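Nitrilotriacetate monooxygenase component B (Bacillus cereus ATCC 14579, PDB 3BPK) probably binds FMN and serves as the flavin reductase-like component of a nitrilotriacetate monooxygenase system, with oxidoreductase activity that would draw on NADH or NADPH. Local coordinates at the interface of chains A and B. Numbering follows the deposited sequence. Chains: chain A/B, Nitrilotriacetate monooxygenase component B.

Contact 1: the interface of chains A and B. Residues chain A 49, 63, 65, 146, 154-155; chain B 52-55, 59.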
ATOM      1  N   TYR A  49       5.045  -3.955  -1.735  1.00 13.12           N
ATOM      2  CA  TYR A  49       4.823  -2.494  -1.776  1.00 13.25           C
ATOM      3  C   TYR A  49       3.665  -2.230  -2.734  1.00 13.20           C
ATOM      4  O   TYR A  49       3.858  -1.689  -3.822  1.00 12.95           O
ATOM      5  CB  TYR A  49       6.078  -1.680  -2.137  1.00 13.87           C
ATOM      6  CG  TYR A  49       7.291  -1.878  -1.263  1.00 13.89           C
ATOM      7  CD1 TYR A  49       7.285  -2.692  -0.132  1.00 12.79           C
ATOM      8  CD2 TYR A  49       8.480  -1.227  -1.595  1.00 15.58           C
ATOM      9  CE1 TYR A  49       8.453  -2.835   0.639  1.00 15.29           C
ATOM     10  CE2 TYR A  49       9.634  -1.354  -0.821  1.00 17.07           C
ATOM     11  CZ  TYR A  49       9.616  -2.197   0.273  1.00 16.35           C
ATOM     12  OH  TYR A  49      10.755  -2.338   1.049  1.00 18.73           O
ATOM     13  N   SER A  63       5.356  -0.852  -6.131  1.00 13.73           N
ATOM     14  CA  SER A  63       6.662  -0.205  -6.219  1.00 13.68           C
ATOM     15  C   SER A  63       7.743  -1.290  -6.343  1.00 15.36           C
ATOM     16  O   SER A  63       8.009  -2.019  -5.389  1.00 16.72           O
ATOM     17  CB  SER A  63       6.933   0.739  -5.034  1.00 15.12           C
ATOM     18  OG  SER A  63       8.164   1.384  -5.269  1.00 16.92           O
ATOM     19  N   GLN A  65      11.512  -2.422  -6.747  1.00 17.19           N
ATOM     20  CA  GLN A  65      12.830  -1.878  -6.452  1.00 18.52           C
ATOM     21  C   GLN A  65      13.792  -2.224  -7.578  1.00 19.21           C
ATOM     22  O   GLN A  65      13.672  -3.285  -8.211  1.00 21.03           O
ATOM     23  CB  GLN A  65      13.364  -2.480  -5.141  1.00 18.66           C
ATOM     24  CG  GLN A  65      12.440  -2.223  -3.928  1.00 19.76           C
ATOM     25  CD  GLN A  65      12.040  -0.778  -3.732  1.00 20.87           C
ATOM     26  OE1 GLN A  65      12.844   0.066  -3.330  1.00 24.01           O
ATOM     27  NE2 GLN A  65      10.783  -0.485  -3.992  1.00 19.41           N
ATOM     28  N   LEU A 146      11.694   6.548  -8.747  1.00 16.79           N
ATOM     29  CA  LEU A 146      11.759   7.352  -7.535  1.00 16.38           C
ATOM     30  C   LEU A 146      12.959   6.974  -6.697  1.00 17.10           C
ATOM     31  O   LEU A 146      13.471   5.854  -6.766  1.00 18.51           O
ATOM     32  CB  LEU A 146      10.479   7.205  -6.674  1.00 17.01           C
ATOM     33  CG  LEU A 146       9.186   7.723  -7.309  1.00 16.19           C
ATOM     34  CD1 LEU A 146       7.940   7.293  -6.543  1.00 15.96           C
ATOM     35  CD2 LEU A 146       9.239   9.298  -7.431  1.00 18.26           C
ATOM     36  N   ALA A 154      15.983   4.344  -7.230  1.00 18.20           N
ATOM     37  CA  ALA A 154      15.864   3.223  -6.279  1.00 17.66           C
ATOM     38  C   ALA A 154      14.759   2.261  -6.656  1.00 17.14           C
ATOM     39  O   ALA A 154      14.803   1.081  -6.313  1.00 17.89           O
ATOM     40  CB  ALA A 154      15.611   3.728  -4.842  1.00 18.07           C
ATOM     41  N   CYS A 155      13.758   2.771  -7.373  1.00 16.29           N
ATOM     42  CA  CYS A 155      12.582   1.938  -7.694  1.00 15.21           C
ATOM     43  C   CYS A 155      11.840   2.523  -8.863  1.00 15.24           C
ATOM     44  O   CYS A 155      12.112   3.661  -9.281  1.00 16.45           O
ATOM     45  CB  CYS A 155      11.620   1.860  -6.496  1.00 16.24           C
ATOM     46  SG  CYS A 155      10.827   3.448  -6.119  1.00 17.74           S
TER
ATOM     47  N   ILE B  52       4.977   1.409   1.570  1.00 12.33           N
ATOM     48  CA  ILE B  52       6.360   1.831   1.340  1.00 13.02           C
ATOM     49  C   ILE B  52       6.580   2.057  -0.157  1.00 12.94           C
ATOM     50  O   ILE B  52       5.981   1.348  -0.987  1.00 13.87           O
ATOM     51  CB  ILE B  52       7.333   0.710   1.857  1.00 12.26           C
ATOM     52  CG1 ILE B  52       7.084   0.365   3.343  1.00 12.71           C
ATOM     53  CG2 ILE B  52       8.772   1.119   1.649  1.00 15.13           C
ATOM     54  CD1 ILE B  52       7.794  -0.927   3.785  1.00 14.95           C
ATOM     55  N   VAL B  53       7.457   3.008  -0.506  1.00 13.52           N
ATOM     56  CA  VAL B  53       7.870   3.212  -1.907  1.00 13.90           C
ATOM     57  C   VAL B  53       9.321   2.718  -2.114  1.00 14.30           C
ATOM     58  O   VAL B  53       9.603   1.976  -3.042  1.00 14.89           O
ATOM     59  CB  VAL B  53       7.707   4.694  -2.336  1.00 13.97           C
ATOM     60  CG1 VAL B  53       8.383   4.979  -3.669  1.00 15.50           C
ATOM     61  CG2 VAL B  53       6.211   5.110  -2.360  1.00 15.10           C
ATOM     62  N   ALA B  54      10.215   3.120  -1.220  1.00 13.47           N
ATOM     63  CA  ALA B  54      11.647   2.754  -1.339  1.00 14.18           C
ATOM     64  C   ALA B  54      12.328   2.954   0.001  1.00 15.17           C
ATOM     65  O   ALA B  54      11.792   3.618   0.891  1.00 16.09           O
ATOM     66  CB  ALA B  54      12.354   3.628  -2.394  1.00 16.28           C
ATOM     67  N   ALA B  55      13.526   2.394   0.146  1.00 16.72           N
ATOM     68  CA  ALA B  55      14.301   2.612   1.389  1.00 17.44           C
ATOM     69  C   ALA B  55      15.445   3.607   1.224  1.00 18.84           C
ATOM     70  O   ALA B  55      15.984   4.085   2.237  1.00 19.47           O
ATOM     71  CB  ALA B  55      14.857   1.290   1.908  1.00 17.84           C
ATOM     72  N   LEU B  59      11.084   6.363   1.443  1.00 13.77           N
ATOM     73  CA  LEU B  59       9.936   6.990   0.767  1.00 13.12           C
ATOM     74  C   LEU B  59       8.688   6.158   1.035  1.00 13.41           C
ATOM     75  O   LEU B  59       8.752   4.920   1.055  1.00 13.38           O
ATOM     76  CB  LEU B  59      10.133   7.083  -0.750  1.00 13.34           C
ATOM     77  CG  LEU B  59      11.299   7.934  -1.255  1.00 14.02           C
ATOM     78  CD1 LEU B  59      11.419   7.839  -2.789  1.00 17.43           C
ATOM     79  CD2 LEU B  59      11.188   9.388  -0.811  1.00 17.23           C
TER
HETATM   80  O   HOH W   1      15.091   1.347  -1.927  1.00 28.17           O
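A:Ser63 and A:Gln65 reach across a two-fold symmetric interface between two copies of the protein, probably that of a homodimer, to the backbone carbonyl of B:Val53, a mixed polar and apolar contact that sets the end of strand 50-54 of chain B against strands 59-65, 134-146 and 155-168 of chain A. Two side-chain donors grip the carbonyl oxygen. The hydroxyl OG of A:Ser63 lies 2.7 Å from B:Val53 O, in the carbonyl plane and on a lone pair. That hydroxyl is anti to its own backbone N (chi1 -176°), which points it towards chain B. The amide nitrogen NE2 of A:Gln65 donates to B:Val53 O at 2.9 Å, fairly straight at 160° at the hydrogen but tilted from the carbonyl plane. A bend at chi2 (-51°) turns the glutamine amide towards the partner strand. Its other end, OE1, is 2.9 Å from a water that also meets the backbone N of B:Ala55, so both ends of the amide are engaged and its rotation is probably fixed. The thiol of A:Cys155 adds at most a weak bond to the same oxygen; its SG also packs 3.8 Å from B:Val53 CG1. That valine branch, anti to its backbone N, meets the tip of A:Leu146, with CD1 to CG1 at 3.7 Å, the two side chains crossing obliquely. On the other flank B:Ile52 lies over one face of the A:Tyr49 ring, its CB 3.8 Å from the ring centroid in a CH-pi contact. The branch methyl CG2 sits towards the CE2-CZ side, at 3.6 Å from CE2, while CD1 covers CE1. Polar capture at the centre and packing on both flanks probably help to set the position of the B strand end. For the protein, the site joins the two subunits through side chains that read a backbone carbonyl, and it probably helps stabilise the dimer.

Contact 2: the interface of chains A and B. Residues chain A 88, 134, 167, 177, 182; chain B 20, 23-26.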
ATOM      1  N   ILE A  88      -3.831 -11.591  -6.218  1.00 14.73           N
ATOM      2  CA  ILE A  88      -3.870 -11.578  -4.742  1.00 16.47           C
ATOM      3  C   ILE A  88      -3.177 -12.822  -4.203  1.00 17.26           C
ATOM      4  O   ILE A  88      -3.455 -13.947  -4.661  1.00 18.16           O
ATOM      5  CB  ILE A  88      -5.316 -11.485  -4.231  1.00 16.78           C
ATOM      6  CG1 ILE A  88      -6.002 -10.210  -4.765  1.00 16.46           C
ATOM      7  CG2 ILE A  88      -5.368 -11.502  -2.702  1.00 18.27           C
ATOM      8  CD1 ILE A  88      -5.215  -8.932  -4.433  1.00 17.27           C
ATOM      9  N   ILE A 134      -8.080 -14.574  -6.846  1.00 16.10           N
ATOM     10  CA  ILE A 134      -8.425 -13.271  -7.393  1.00 16.04           C
ATOM     11  C   ILE A 134      -7.244 -12.758  -8.190  1.00 15.29           C
ATOM     12  O   ILE A 134      -6.093 -12.758  -7.743  1.00 16.56           O
ATOM     13  CB  ILE A 134      -8.766 -12.205  -6.275  1.00 15.50           C
ATOM     14  CG1 ILE A 134      -9.968 -12.647  -5.424  1.00 15.88           C
ATOM     15  CG2 ILE A 134      -9.008 -10.783  -6.897  1.00 15.53           C
ATOM     16  CD1 ILE A 134     -10.320 -11.727  -4.226  1.00 17.60           C
ATOM     17  N   VAL A 167     -12.530 -13.446 -10.214  1.00 18.88           N
ATOM     18  CA  VAL A 167     -12.762 -13.697  -8.801  1.00 19.04           C
ATOM     19  C   VAL A 167     -13.423 -15.067  -8.618  1.00 19.43           C
ATOM     20  O   VAL A 167     -14.418 -15.372  -9.294  1.00 19.61           O
ATOM     21  CB  VAL A 167     -13.739 -12.621  -8.240  1.00 19.33           C
ATOM     22  CG1 VAL A 167     -14.112 -12.889  -6.761  1.00 21.21           C
ATOM     23  CG2 VAL A 167     -13.163 -11.198  -8.396  1.00 20.86           C
ATOM     24  N   ILE A 177     -16.338  -9.402  -1.232  1.00 19.89           N
ATOM     25  CA  ILE A 177     -15.420 -10.522  -1.120  1.00 19.41           C
ATOM     26  C   ILE A 177     -15.369 -11.050   0.308  1.00 20.07           C
ATOM     27  O   ILE A 177     -15.192 -10.269   1.251  1.00 20.36           O
ATOM     28  CB  ILE A 177     -14.005 -10.087  -1.533  1.00 19.13           C
ATOM     29  CG1 ILE A 177     -13.990  -9.554  -2.978  1.00 20.09           C
ATOM     30  CG2 ILE A 177     -12.982 -11.208  -1.281  1.00 18.84           C
ATOM     31  CD1 ILE A 177     -14.239 -10.624  -4.048  1.00 20.80           C
ATOM     32  N   LEU A 182     -11.036 -15.945   1.467  1.00 20.80           N
ATOM     33  CA  LEU A 182      -9.858 -15.613   0.663  1.00 20.22           C
ATOM     34  C   LEU A 182      -8.537 -16.045   1.302  1.00 19.89           C
ATOM     35  O   LEU A 182      -7.637 -16.540   0.633  1.00 19.80           O
ATOM     36  CB  LEU A 182      -9.835 -14.103   0.380  1.00 19.77           C
ATOM     37  CG  LEU A 182      -8.644 -13.547  -0.413  1.00 18.33           C
ATOM     38  CD1 LEU A 182      -8.531 -14.164  -1.836  1.00 18.59           C
ATOM     39  CD2 LEU A 182      -8.719 -12.028  -0.509  1.00 19.91           C
TER
ATOM     40  N   LEU B  20     -14.999  -4.121  -4.842  1.00 19.04           N
ATOM     41  CA  LEU B  20     -14.121  -5.195  -5.245  0.60 18.68           C
ATOM     42  C   LEU B  20     -12.660  -4.911  -4.879  1.00 18.18           C
ATOM     43  O   LEU B  20     -11.964  -5.805  -4.377  1.00 18.48           O
ATOM     44  CB  LEU B  20     -14.279  -5.476  -6.740  0.60 19.92           C
ATOM     45  CG  LEU B  20     -13.905  -6.874  -7.170  0.60 20.90           C
ATOM     46  CD1 LEU B  20     -14.423  -7.958  -6.232  0.60 20.38           C
ATOM     47  CD2 LEU B  20     -14.448  -7.084  -8.587  0.60 20.95           C
ATOM     48  N   GLY B  23     -12.235  -5.045  -1.033  1.00 14.70           N
ATOM     49  CA  GLY B  23     -12.404  -6.394  -0.492  1.00 15.61           C
ATOM     50  C   GLY B  23     -11.334  -7.372  -0.901  1.00 15.97           C
ATOM     51  O   GLY B  23     -11.192  -8.426  -0.261  1.00 17.58           O
ATOM     52  N   SER B  24     -10.630  -7.076  -2.020  1.00 15.71           N
ATOM     53  CA  SER B  24      -9.621  -7.985  -2.583  0.70 15.80           C
ATOM     54  C   SER B  24      -8.212  -7.667  -2.107  1.00 15.48           C
ATOM     55  O   SER B  24      -7.399  -8.582  -1.822  1.00 16.11           O
ATOM     56  CB  SER B  24      -9.653  -7.933  -4.121  0.70 15.55           C
ATOM     57  OG  SER B  24     -10.921  -8.327  -4.636  0.70 13.59           O
ATOM     58  N   ILE B  25      -7.916  -6.379  -2.026  1.00 14.98           N
ATOM     59  CA  ILE B  25      -6.544  -5.943  -1.695  1.00 15.12           C
ATOM     60  C   ILE B  25      -6.551  -5.677  -0.193  1.00 15.87           C
ATOM     61  O   ILE B  25      -6.807  -4.571   0.297  1.00 15.00           O
ATOM     62  CB  ILE B  25      -6.080  -4.748  -2.553  1.00 14.67           C
ATOM     63  CG1 ILE B  25      -6.096  -5.144  -4.050  1.00 14.85           C
ATOM     64  CG2 ILE B  25      -4.687  -4.245  -2.080  1.00 15.01           C
ATOM     65  CD1 ILE B  25      -5.928  -3.932  -5.010  1.00 15.54           C
ATOM     66  N   ILE B  26      -6.367  -6.777   0.537  1.00 15.72           N
ATOM     67  CA  ILE B  26      -6.450  -6.779   1.998  1.00 16.51           C
ATOM     68  C   ILE B  26      -5.374  -7.705   2.549  1.00 17.34           C
ATOM     69  O   ILE B  26      -4.889  -8.589   1.831  1.00 18.38           O
ATOM     70  CB  ILE B  26      -7.833  -7.275   2.477  1.00 15.73           C
ATOM     71  CG1 ILE B  26      -8.150  -8.664   1.877  1.00 17.22           C
ATOM     72  CG2 ILE B  26      -8.946  -6.271   2.131  1.00 17.01           C
ATOM     73  CD1 ILE B  26      -9.257  -9.430   2.671  1.00 17.84           C
TER
HETATM   74  O   HOH W   2     -12.932  -8.804   1.849  1.00 20.43           O
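The C-terminal end of helix 14-24 of chain B, with the following loop residues B:Ile25 and B:Ile26, meets strands 83-88, 134-146, 155-168 and 176-177 and helix 179-182 of chain A. Direct contact is essentially apolar, since no N or O of one chain comes within bonding reach of the other. B:Leu20 presents CD1 to the tip of A:Ile177, a snug methyl-to-methyl approach of 3.5 Å between the two CD1 atoms. The same leucine methyl also faces CG2 of A:Val167, at 4.1 Å. B:Ser24 occupies the middle of the patch and hides 58 Å² against chain A. Its OG, beside the backbone N (chi1 -60°), turns back along the helix and donates to the carbonyl O of B:Leu20 at 2.7 Å. This intrahelical bond satisfies the hydroxyl where A:Ile134 CD1 packs against it, 3.5 Å from OG. A:Ile88, bent at chi2 (-55°), brings CD1 to B:Ser24 O and, at 3.9 Å, to B:Ile25 CG1, the two isoleucines crossing near a right angle. From helix 179-182, A:Leu182 sets CD2 4.1 Å from B:Ile26 CD1, the side chains crossing at a slant, and CD2 also comes near B:Ser24 O. A water joins A:Ile177 O and B:Gly23 O, at 2.8 Å from each, giving a polar bridge between backbones. Within the fold, the helix end thus rests on an aliphatic surface gathered from strand ends and the short helix 179-182 of the partner subunit.

Contact 1 and contact 2 lie about 24 Å apart, measured between the centres of their C-alpha atoms, and have no residue in common. They share two long strands of chain A: strand 134-146 supplies its last residue to contact 1 and its first to contact 2, while strand 155-168 offers its start to contact 1 and its penultimate residue to contact 2. The pair of strands therefore spans both sites, gripping separate segments of chain B. Because the interface is two-fold symmetric, each contact recurs with the chains exchanged, so the two copies in the deposited assembly touch at several well-separated patches, which would be expected to favour a defined arrangement of the pair.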